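Local atomic coordinates of uncharacterized protein (PDB entry 3NNG), a protein that is of unknown function but folds as a calcium-bound F5/8 type C domain, a beta sandwich that in relatives often binds carbohydrates or lipids. Residues L41-E46 with C62-V67; F77-Q82 with Y89-A94; R111-R116 with Q124-E129; K136-N141 with A152-Y157. The protein carries 1 engineered substitution. All blocks are in the same frame, centred on the assembly; numbering follows the deposited sequence.

Interaction 1 (L41-E46 with C62-V67); sequences LAIDGE and CWWNTV. With CA (calcium ion), chain C.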
# COMPACT_ATOMS: atom_id res chain seq x y z
N LEU A 41 6.25 2.32 8.98
CA LEU A 41 6.08 3.77 8.84
C LEU A 41 5.00 4.13 7.83
O LEU A 41 4.51 5.24 7.84
CB LEU A 41 7.41 4.45 8.48
CG LEU A 41 8.53 4.31 9.51
CD1 LEU A 41 9.81 4.96 9.01
CD2 LEU A 41 8.14 4.91 10.86
N ALA A 42 4.62 3.20 6.96
CA ALA A 42 3.51 3.47 6.04
C ALA A 42 2.12 3.43 6.70
O ALA A 42 1.12 3.83 6.09
CB ALA A 42 3.54 2.50 4.86
N ILE A 43 2.04 2.92 7.93
CA ILE A 43 0.73 2.78 8.59
C ILE A 43 0.68 3.43 9.98
O ILE A 43 -0.07 2.99 10.84
CB ILE A 43 0.29 1.30 8.71
CG1 ILE A 43 1.32 0.49 9.49
CG2 ILE A 43 0.07 0.68 7.31
CD1 ILE A 43 0.75 -0.75 10.16
N ASP A 44 1.47 4.48 10.20
CA ASP A 44 1.54 5.08 11.54
C ASP A 44 0.73 6.37 11.68
O ASP A 44 0.72 6.99 12.74
CB ASP A 44 3.00 5.29 11.98
CG ASP A 44 3.73 6.30 11.11
OD1 ASP A 44 3.08 6.94 10.27
OD2 ASP A 44 4.97 6.44 11.29
N GLY A 45 0.05 6.77 10.61
CA GLY A 45 -0.81 7.94 10.63
C GLY A 45 -0.12 9.26 10.34
O GLY A 45 -0.76 10.31 10.39
N GLU A 46 1.18 9.22 10.04
CA GLU A 46 1.98 10.43 9.91
C GLU A 46 2.51 10.65 8.48
O GLU A 46 3.17 9.78 7.93
CB GLU A 46 3.16 10.38 10.89
CG GLU A 46 4.21 11.47 10.68
CD GLU A 46 3.62 12.86 10.86
OE1 GLU A 46 3.79 13.71 9.96
OE2 GLU A 46 2.99 13.09 11.91
N CYS A 62 9.80 -5.10 -5.65
CA CYS A 62 9.43 -3.91 -4.89
C CYS A 62 8.00 -4.04 -4.40
O CYS A 62 7.06 -3.97 -5.20
CB CYS A 62 9.56 -2.66 -5.77
SG CYS A 62 9.23 -1.10 -4.89
N TRP A 63 7.83 -4.25 -3.10
CA TRP A 63 6.48 -4.53 -2.59
C TRP A 63 6.32 -4.24 -1.09
O TRP A 63 7.30 -4.17 -0.34
CB TRP A 63 6.07 -5.97 -2.92
CG TRP A 63 7.04 -7.01 -2.41
CD1 TRP A 63 8.06 -7.60 -3.11
CD2 TRP A 63 7.08 -7.58 -1.09
NE1 TRP A 63 8.74 -8.48 -2.30
CE2 TRP A 63 8.15 -8.49 -1.06
CE3 TRP A 63 6.32 -7.39 0.07
CZ2 TRP A 63 8.48 -9.22 0.08
CZ3 TRP A 63 6.65 -8.11 1.21
CH2 TRP A 63 7.72 -9.02 1.21
N TRP A 64 5.07 -4.04 -0.69
CA TRP A 64 4.71 -3.80 0.70
C TRP A 64 3.52 -4.71 1.02
O TRP A 64 2.63 -4.90 0.20
CB TRP A 64 4.39 -2.31 0.92
CG TRP A 64 4.03 -1.93 2.35
CD1 TRP A 64 4.84 -1.32 3.29
CD2 TRP A 64 2.75 -2.08 2.98
NE1 TRP A 64 4.13 -1.09 4.46
CE2 TRP A 64 2.85 -1.57 4.30
CE3 TRP A 64 1.52 -2.61 2.55
CZ2 TRP A 64 1.78 -1.58 5.18
CZ3 TRP A 64 0.45 -2.62 3.44
CH2 TRP A 64 0.59 -2.11 4.74
N ASN A 65 3.52 -5.29 2.21
CA ASN A 65 2.60 -6.37 2.54
C ASN A 65 2.05 -6.18 3.94
O ASN A 65 2.78 -5.72 4.83
CB ASN A 65 3.32 -7.72 2.46
CG ASN A 65 2.38 -8.91 2.63
OD1 ASN A 65 2.08 -9.33 3.76
ND2 ASN A 65 1.92 -9.45 1.52
N THR A 66 0.78 -6.51 4.14
CA THR A 66 0.20 -6.52 5.48
C THR A 66 -0.62 -7.79 5.75
O THR A 66 -1.43 -8.22 4.91
CB THR A 66 -0.66 -5.26 5.77
OG1 THR A 66 -1.17 -5.32 7.11
CG2 THR A 66 -1.84 -5.16 4.79
N VAL A 67 -0.37 -8.40 6.90
CA VAL A 67 -1.26 -9.42 7.43
C VAL A 67 -2.27 -8.70 8.31
O VAL A 67 -1.90 -8.09 9.31
CB VAL A 67 -0.50 -10.45 8.30
CG1 VAL A 67 -1.39 -11.64 8.62
CG2 VAL A 67 0.77 -10.91 7.59
CA CA C . 3.74 7.49 7.80
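One indole, that of W64, meets two successive side chains, A42 and I43, in a loop that grips a calcium ion on its other flank. The methyl of A42 approaches the pyrrole part of the ring, its CB 3.7 Å from W64 NE1, while I43 CG2 lies 3.5 Å from W64 CZ2 on the benzo part. Both methyls come in obliquely. W64 reaches them because its CG stands anti to the backbone N (chi1 -179°), which carries the ring toward the 41-46 loop. Its NE1 hydrogen bonds to the carbonyl of A39, so the polar spot of a buried ring is satisfied just upstream of the loop. Alanine is short enough to let the indole come close, and branched isoleucine offers CG2 to it.

Away from the ring, L41 O and E46 O each bind calcium at 2.4 Å, and D44 OD1 does so at 2.6 Å. The same OD1 accepts a 3.0 Å hydrogen bond from E46 N, an Asx turn, with the donor above the carboxylate plane. G45 has a positive phi of 86°, where a CB would press on the preceding carbonyl. T49, A152 and E153 complete the site. The loop is thus two-sided: apolar carbons anchor it on the core, while three of its oxygens on one ion probably stiffen the outer turn, the metal offsetting the charge of D44.

Interaction 2 (F77-Q82 with Y89-A94); sequences FSVTKQ and YNLRSA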
# COMPACT_ATOMS: atom_id res chain seq x y z
N PHE A 77 -8.12 0.79 -1.69
CA PHE A 77 -7.06 1.25 -0.83
C PHE A 77 -6.64 2.65 -1.26
O PHE A 77 -7.10 3.17 -2.28
CB PHE A 77 -5.87 0.28 -0.88
CG PHE A 77 -5.15 0.30 -2.19
CD1 PHE A 77 -5.63 -0.41 -3.28
CD2 PHE A 77 -3.99 1.04 -2.33
CE1 PHE A 77 -4.97 -0.38 -4.50
CE2 PHE A 77 -3.32 1.08 -3.54
CZ PHE A 77 -3.81 0.37 -4.63
N SER A 78 -5.75 3.26 -0.48
CA SER A 78 -5.26 4.58 -0.80
C SER A 78 -3.81 4.70 -0.38
O SER A 78 -3.39 4.11 0.62
CB SER A 78 -6.08 5.65 -0.08
OG SER A 78 -5.75 5.68 1.29
N VAL A 79 -3.07 5.50 -1.14
CA VAL A 79 -1.67 5.77 -0.86
C VAL A 79 -1.43 7.28 -0.97
O VAL A 79 -2.19 7.98 -1.63
CB VAL A 79 -0.73 4.97 -1.81
CG1 VAL A 79 -0.92 3.46 -1.59
CG2 VAL A 79 -1.01 5.31 -3.28
N THR A 80 -0.39 7.76 -0.29
CA THR A 80 0.02 9.16 -0.38
C THR A 80 1.37 9.26 -1.09
O THR A 80 1.93 8.24 -1.51
CB THR A 80 0.19 9.78 1.03
OG1 THR A 80 1.20 9.07 1.75
CG2 THR A 80 -1.14 9.71 1.82
N LYS A 81 1.89 10.47 -1.23
CA LYS A 81 3.30 10.63 -1.59
C LYS A 81 4.16 9.85 -0.59
O LYS A 81 3.71 9.53 0.52
CB LYS A 81 3.70 12.10 -1.51
CG LYS A 81 3.51 12.70 -0.11
CD LYS A 81 4.19 14.07 -0.04
CE LYS A 81 4.01 14.69 1.34
NZ LYS A 81 4.69 16.01 1.44
N GLN A 82 5.39 9.54 -0.97
CA GLN A 82 6.42 9.23 0.02
C GLN A 82 7.08 10.55 0.38
O GLN A 82 7.08 11.49 -0.43
CB GLN A 82 7.47 8.25 -0.54
CG GLN A 82 8.08 8.63 -1.88
CD GLN A 82 9.13 9.73 -1.77
OE1 GLN A 82 9.89 9.79 -0.81
NE2 GLN A 82 9.17 10.61 -2.77
N TYR A 89 9.89 10.27 -7.05
CA TYR A 89 9.86 8.89 -6.52
C TYR A 89 8.52 8.46 -5.93
O TYR A 89 8.39 7.35 -5.44
CB TYR A 89 10.99 8.67 -5.51
CG TYR A 89 12.34 8.99 -6.11
CD1 TYR A 89 12.82 8.26 -7.19
CD2 TYR A 89 13.11 10.04 -5.63
CE1 TYR A 89 14.04 8.55 -7.76
CE2 TYR A 89 14.35 10.34 -6.20
CZ TYR A 89 14.80 9.58 -7.27
OH TYR A 89 16.01 9.84 -7.86
N ASN A 90 7.52 9.34 -5.98
CA ASN A 90 6.17 8.93 -5.58
C ASN A 90 5.69 7.78 -6.48
O ASN A 90 6.10 7.69 -7.64
CB ASN A 90 5.19 10.09 -5.67
CG ASN A 90 5.48 11.18 -4.66
OD1 ASN A 90 4.99 12.30 -4.80
ND2 ASN A 90 6.27 10.86 -3.62
N LEU A 91 4.82 6.93 -5.94
CA LEU A 91 4.31 5.76 -6.64
C LEU A 91 3.51 6.17 -7.87
O LEU A 91 2.64 7.03 -7.79
CB LEU A 91 3.39 4.97 -5.72
CG LEU A 91 3.34 3.44 -5.70
CD1 LEU A 91 1.94 2.99 -5.29
CD2 LEU A 91 3.77 2.78 -7.00
N ARG A 92 3.77 5.51 -8.99
CA ARG A 92 3.14 5.83 -10.27
C ARG A 92 2.16 4.72 -10.68
O ARG A 92 1.03 5.00 -11.10
CB ARG A 92 4.23 5.95 -11.33
CG ARG A 92 4.15 7.16 -12.20
CD ARG A 92 2.79 7.33 -12.81
NE ARG A 92 2.24 8.61 -12.39
CZ ARG A 92 2.84 9.77 -12.61
NH1 ARG A 92 4.00 9.82 -13.25
NH2 ARG A 92 2.27 10.90 -12.18
N SER A 93 2.60 3.47 -10.59
CA SER A 93 1.73 2.34 -10.93
C SER A 93 2.01 1.11 -10.06
O SER A 93 3.14 0.86 -9.65
CB SER A 93 1.87 1.98 -12.41
OG SER A 93 3.21 1.63 -12.73
N ALA A 94 0.97 0.34 -9.78
CA ALA A 94 1.12 -0.82 -8.90
C ALA A 94 0.15 -1.91 -9.29
O ALA A 94 -0.84 -1.66 -9.98
CB ALA A 94 0.89 -0.44 -7.43
O HOH W 1 4.18 7.65 -3.25
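Q82 folds its side chain over the backbone of Y89 and the side chain of N90. Its CB leads to a CG placed between the backbone N and the carbonyl carbon (chi1 51°), and CG settles 3.8 Å from Y89 O and against the amide end of N90. A second bend carries CD past that same end, the two side chains crossing at about a right angle with their amide planes 52° apart. At the tip, NE2 passes 3.8 Å from Y89 CB and donates to the carbonyl of Y85, while OE1 accepts from A84 N; glutamine, with a donor and an acceptor on one flat group, suits a place inside the loop between the two segments. The side chain runs alongside that of Y89 and points the same way, with amide and phenol ring planes 69° apart.

The segments are the end of strand 71-79 and the approach to strand 93-100 in the beta sandwich, the latter entering its sheet through a classic bulge opposite T144. The side chain of Q82 is about 9 Å from the bound calcium.

Where the backbones separate, water 1 fills in: it donates to T80 O at 2.9 Å and accepts from L91 N at 2.9 Å, so two main-chain groups share one bridge. T80 OG1 turns along its own segment to donate to K81 O at 2.8 Å. K81 lays its CB against the N90 amide and extends the rest of its chain away. Further inward, V79 CG2 meets L91 CD1 at 4.3 Å, two branched aliphatic residues suited to a buried place, and the leucine also packs on F115.

Interaction 3 (R111-R116 with Q124-E129); sequences RVLTFR and QYAAIE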
# COMPACT_ATOMS: atom_id res chain seq x y z
N ARG A 111 -6.09 -5.67 -12.63
CA ARG A 111 -5.92 -4.33 -13.21
C ARG A 111 -4.70 -3.63 -12.62
O ARG A 111 -4.55 -3.56 -11.40
CB ARG A 111 -7.16 -3.46 -12.92
CG ARG A 111 -8.50 -3.98 -13.44
CD ARG A 111 -8.44 -4.22 -14.94
NE ARG A 111 -9.66 -3.78 -15.63
CZ ARG A 111 -9.81 -2.59 -16.20
NH1 ARG A 111 -8.83 -1.70 -16.15
NH2 ARG A 111 -10.94 -2.29 -16.82
N VAL A 112 -3.84 -3.08 -13.47
CA VAL A 112 -2.80 -2.18 -12.99
C VAL A 112 -3.45 -0.91 -12.43
O VAL A 112 -4.27 -0.29 -13.09
CB VAL A 112 -1.83 -1.78 -14.12
CG1 VAL A 112 -0.90 -0.66 -13.66
CG2 VAL A 112 -1.02 -2.99 -14.60
N LEU A 113 -3.11 -0.52 -11.20
CA LEU A 113 -3.57 0.75 -10.67
C LEU A 113 -2.53 1.83 -10.99
O LEU A 113 -1.33 1.60 -10.81
CB LEU A 113 -3.80 0.68 -9.15
CG LEU A 113 -4.86 -0.29 -8.59
CD1 LEU A 113 -6.16 -0.21 -9.39
CD2 LEU A 113 -4.36 -1.69 -8.59
N THR A 114 -3.01 2.97 -11.49
CA THR A 114 -2.17 4.09 -11.87
C THR A 114 -2.52 5.32 -11.05
O THR A 114 -3.69 5.57 -10.78
CB THR A 114 -2.36 4.44 -13.36
OG1 THR A 114 -1.85 3.38 -14.17
CG2 THR A 114 -1.63 5.73 -13.71
N PHE A 115 -1.51 6.09 -10.65
CA PHE A 115 -1.73 7.26 -9.81
C PHE A 115 -1.24 8.51 -10.53
O PHE A 115 -0.28 8.45 -11.28
CB PHE A 115 -1.00 7.10 -8.47
CG PHE A 115 -1.45 5.89 -7.71
CD1 PHE A 115 -2.64 5.92 -6.98
CD2 PHE A 115 -0.73 4.71 -7.77
CE1 PHE A 115 -3.06 4.80 -6.31
CE2 PHE A 115 -1.17 3.58 -7.09
CZ PHE A 115 -2.32 3.63 -6.36
N ARG A 116 -1.90 9.64 -10.29
CA ARG A 116 -1.44 10.92 -10.82
C ARG A 116 -0.48 11.57 -9.84
O ARG A 116 -0.21 11.03 -8.76
CB ARG A 116 -2.61 11.87 -11.06
CG ARG A 116 -3.92 11.21 -11.45
CD ARG A 116 -4.83 12.20 -12.17
NE ARG A 116 -6.26 11.89 -12.03
CZ ARG A 116 -6.83 10.75 -12.38
NH1 ARG A 116 -6.11 9.76 -12.89
NH2 ARG A 116 -8.14 10.58 -12.20
N GLN A 124 -4.60 9.31 -2.82
CA GLN A 124 -5.39 8.95 -3.97
C GLN A 124 -5.97 7.57 -3.69
O GLN A 124 -5.33 6.74 -3.05
CB GLN A 124 -4.56 8.94 -5.26
CG GLN A 124 -4.04 10.32 -5.64
CD GLN A 124 -3.14 10.28 -6.84
OE1 GLN A 124 -3.46 9.66 -7.85
NE2 GLN A 124 -2.00 10.95 -6.73
N TYR A 125 -7.17 7.33 -4.19
CA TYR A 125 -7.94 6.16 -3.84
C TYR A 125 -8.06 5.22 -5.02
O TYR A 125 -8.32 5.65 -6.15
CB TYR A 125 -9.32 6.59 -3.33
CG TYR A 125 -9.24 7.54 -2.16
CD1 TYR A 125 -9.28 7.06 -0.85
CD2 TYR A 125 -9.11 8.91 -2.35
CE1 TYR A 125 -9.20 7.92 0.22
CE2 TYR A 125 -9.03 9.78 -1.28
CZ TYR A 125 -9.08 9.28 -0.01
OH TYR A 125 -9.00 10.14 1.07
N ALA A 126 -7.84 3.94 -4.78
CA ALA A 126 -7.97 2.97 -5.85
C ALA A 126 -9.03 1.96 -5.45
O ALA A 126 -8.88 1.25 -4.46
CB ALA A 126 -6.64 2.29 -6.13
N ALA A 127 -10.12 1.93 -6.21
CA ALA A 127 -11.25 1.06 -5.92
C ALA A 127 -10.94 -0.40 -6.23
O ALA A 127 -10.26 -0.72 -7.20
CB ALA A 127 -12.48 1.53 -6.71
N ILE A 128 -11.44 -1.29 -5.37
CA ILE A 128 -11.40 -2.73 -5.63
C ILE A 128 -12.83 -3.19 -5.90
O ILE A 128 -13.70 -3.12 -5.01
CB ILE A 128 -10.83 -3.50 -4.43
CG1 ILE A 128 -9.42 -3.04 -4.11
CG2 ILE A 128 -10.84 -5.01 -4.72
CD1 ILE A 128 -8.40 -3.52 -5.08
N GLU A 129 -13.08 -3.65 -7.11
CA GLU A 129 -14.44 -3.89 -7.56
C GLU A 129 -14.64 -5.25 -8.21
O GLU A 129 -13.91 -5.62 -9.14
CB GLU A 129 -14.86 -2.78 -8.53
CG GLU A 129 -16.31 -2.89 -8.97
CD GLU A 129 -17.30 -2.53 -7.87
OE1 GLU A 129 -17.01 -1.59 -7.09
OE2 GLU A 129 -18.36 -3.18 -7.80
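Q124 NE2 donates a nearly straight hydrogen bond to R116 O, 2.7 Å long with an N-H...O angle of 177°. The acceptor lies in the plane of the glutamine amide, although the nitrogen stands well above the carbonyl plane of R116. The other half of the amide works in reverse: R116 N donates to Q124 OE1 at 2.9 Å, in the carbonyl plane and on a lone pair. One side-chain amide therefore reads both main-chain groups of a single residue, much as a neighbouring strand would, and the paired bonds fix its rotation. Glutamine has the length for this; with CG beside the backbone N and the chain extended beyond it, the amide is carried across to the facing segment. The same OE1 sits at the edge of the F115 ring, near its plane, and is 3.6 Å from F115 CB. Ring and amide are turned 73° from each other.

Strands 107-114 and 124-144 both belong to the beta sandwich but bond to different neighbours here: L113 pairs with A94, whereas A126 pairs with F77. No backbone ladder joins the two segments; the link is side-chain packing and one side-chain amide on the main chain of R116.

A126 is the small partner in the packing. Its CB lies 4.0 Å from L113 CG and 4.4 Å from F115 CE1, the latter approached obliquely, and a bare methyl lets both larger residues approach. F115 is buried and its ring also rests on L91, F77 and V79. At the rim, R116 brings CG to 3.9 Å from Q124 OE1, then runs on toward its charged end, away from the facing strand.

Interaction 4 (K136-N141 with A152-Y157); sequences KEFRIN and AEINLY. With CA (calcium ion), chain C.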
# COMPACT_ATOMS: atom_id res chain seq x y z
N LYS A 136 -7.34 -11.55 4.18
CA LYS A 136 -6.52 -11.71 5.40
C LYS A 136 -5.12 -11.12 5.21
O LYS A 136 -4.51 -10.64 6.16
CB LYS A 136 -6.42 -13.19 5.81
CG LYS A 136 -5.68 -13.46 7.14
CD LYS A 136 -6.29 -12.65 8.27
CE LYS A 136 -5.96 -13.22 9.64
NZ LYS A 136 -4.57 -13.02 10.10
N GLU A 137 -4.63 -11.15 3.97
CA GLU A 137 -3.32 -10.60 3.63
C GLU A 137 -3.40 -9.76 2.33
O GLU A 137 -4.08 -10.14 1.38
CB GLU A 137 -2.31 -11.75 3.49
CG GLU A 137 -0.86 -11.35 3.59
CD GLU A 137 0.06 -12.54 3.84
OE1 GLU A 137 -0.46 -13.69 3.87
OE2 GLU A 137 1.29 -12.32 4.02
N PHE A 138 -2.69 -8.64 2.30
CA PHE A 138 -2.73 -7.71 1.17
C PHE A 138 -1.30 -7.37 0.79
O PHE A 138 -0.49 -7.03 1.65
CB PHE A 138 -3.48 -6.44 1.59
CG PHE A 138 -3.39 -5.28 0.60
CD1 PHE A 138 -2.28 -4.46 0.57
CD2 PHE A 138 -4.46 -4.98 -0.23
CE1 PHE A 138 -2.21 -3.38 -0.30
CE2 PHE A 138 -4.40 -3.91 -1.11
CZ PHE A 138 -3.27 -3.09 -1.14
N ARG A 139 -0.98 -7.49 -0.50
CA ARG A 139 0.33 -7.07 -1.01
C ARG A 139 0.19 -6.08 -2.15
O ARG A 139 -0.64 -6.28 -3.05
CB ARG A 139 1.18 -8.26 -1.47
CG ARG A 139 2.63 -7.86 -1.85
CD ARG A 139 3.58 -9.07 -1.91
NE ARG A 139 3.61 -9.82 -0.65
CZ ARG A 139 4.56 -10.70 -0.32
NH1 ARG A 139 5.58 -10.93 -1.13
NH2 ARG A 139 4.50 -11.34 0.84
N ILE A 140 1.00 -5.03 -2.14
CA ILE A 140 1.09 -4.14 -3.28
C ILE A 140 2.46 -4.22 -3.95
O ILE A 140 3.47 -3.83 -3.36
CB ILE A 140 0.68 -2.69 -2.92
CG1 ILE A 140 0.77 -1.77 -4.13
CG2 ILE A 140 1.50 -2.15 -1.75
CD1 ILE A 140 0.11 -0.39 -3.92
N ASN A 141 2.50 -4.74 -5.17
CA ASN A 141 3.72 -4.79 -5.96
C ASN A 141 3.86 -3.51 -6.78
O ASN A 141 3.07 -3.27 -7.71
CB ASN A 141 3.71 -6.01 -6.90
CG ASN A 141 3.81 -7.32 -6.13
OD1 ASN A 141 4.71 -7.50 -5.31
ND2 ASN A 141 2.87 -8.24 -6.39
N ALA A 152 3.99 7.25 2.24
CA ALA A 152 4.05 7.67 3.63
C ALA A 152 2.88 7.09 4.40
O ALA A 152 3.00 6.80 5.57
CB ALA A 152 4.06 9.17 3.74
N GLU A 153 1.77 6.91 3.71
CA GLU A 153 0.57 6.39 4.34
C GLU A 153 -0.20 5.55 3.35
O GLU A 153 -0.54 6.02 2.27
CB GLU A 153 -0.30 7.55 4.83
CG GLU A 153 0.20 8.13 6.13
CD GLU A 153 0.14 7.11 7.25
OE1 GLU A 153 -0.96 6.55 7.49
OE2 GLU A 153 1.17 6.84 7.89
N ILE A 154 -0.47 4.31 3.73
CA ILE A 154 -1.40 3.47 2.99
C ILE A 154 -2.56 3.06 3.90
O ILE A 154 -2.38 2.83 5.10
CB ILE A 154 -0.74 2.21 2.46
CG1 ILE A 154 -1.72 1.46 1.55
CG2 ILE A 154 -0.24 1.31 3.63
CD1 ILE A 154 -1.06 0.38 0.71
N ASN A 155 -3.75 2.99 3.32
CA ASN A 155 -4.94 2.56 4.05
C ASN A 155 -5.71 1.56 3.23
O ASN A 155 -5.64 1.56 2.00
CB ASN A 155 -5.84 3.75 4.35
CG ASN A 155 -5.34 4.56 5.52
OD1 ASN A 155 -5.56 4.20 6.67
ND2 ASN A 155 -4.63 5.65 5.23
N LEU A 156 -6.45 0.69 3.91
CA LEU A 156 -7.38 -0.20 3.23
C LEU A 156 -8.77 0.18 3.70
O LEU A 156 -8.94 0.61 4.85
CB LEU A 156 -7.08 -1.67 3.56
CG LEU A 156 -6.13 -2.47 2.66
CD1 LEU A 156 -4.96 -1.63 2.15
CD2 LEU A 156 -5.62 -3.75 3.38
N TYR A 157 -9.77 0.01 2.83
CA TYR A 157 -11.14 0.45 3.15
C TYR A 157 -12.16 -0.67 3.05
O TYR A 157 -12.00 -1.63 2.27
CB TYR A 157 -11.55 1.61 2.23
CG TYR A 157 -10.65 2.81 2.38
CD1 TYR A 157 -9.54 2.96 1.57
CD2 TYR A 157 -10.89 3.78 3.36
CE1 TYR A 157 -8.69 4.06 1.71
CE2 TYR A 157 -10.05 4.87 3.51
CZ TYR A 157 -8.95 5.00 2.68
OH TYR A 157 -8.08 6.08 2.81
CA CA C . 3.74 7.49 7.80
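L156 drops a methyl onto the middle of the F138 ring: CD1 lies 3.9 Å from the ring centroid and only 6° off its normal, a CH-pi contact over the face. The second methyl takes the hollow at the root of the ring, with CD2 3.9 Å from F138 CB, so the leucine fork straddles the base and the face of the phenyl group. With CG anti to the backbone N (chi1 170°), the ring of F138 reaches toward the opposing strand. I154 supplies the next bump. Its CD1, at the end of an extended branch, lies 4.1 Å from F138 CE1, reached obliquely, and 4.4 Å from I140 CG2, so it sits over the groove between the two side chains. Flat, forked and branched apolar residues suit this buried interlock because their outlines complement one another.

The strand axes come within 10.5 Å and their directions differ by 133°, as for strands packed face to face across a beta sandwich. Just before I154 in the chain, the segment supplies calcium ligands: A152 O binds at 2.5 Å and E153 OE2 at 2.6 Å, while E153 OE1 forms a salt bridge with R19. On the side of 136-141, F138 bonds through its backbone to T66 of strand 63-68 and packs on I96 of strand 93-100. L156, for its part, touches L74 and F77 of strand 71-79, and I154 reaches W64.

In the fold
All four contacts lie within the F5/8 type C domain and come in series along the chain. Interaction 4 is nearest the middle, its centre about 4 Å from that of the chain, and interaction 1 is about 7 Å from it, centre to centre. These two are stitched by backbone bonds between neighbouring strands 63-68 and 124-144 and share the calcium ion, whose ligands thus unite distant parts of the sequence. Interactions 2 and 3 are about 10 Å apart and join through strands 71-79 and 124-144; the latter also serves interaction 4. Interactions 1 and 3, with centres about 17 Å apart, do not touch; interaction 4 touches both, its centre about 7 and 12 Å from theirs.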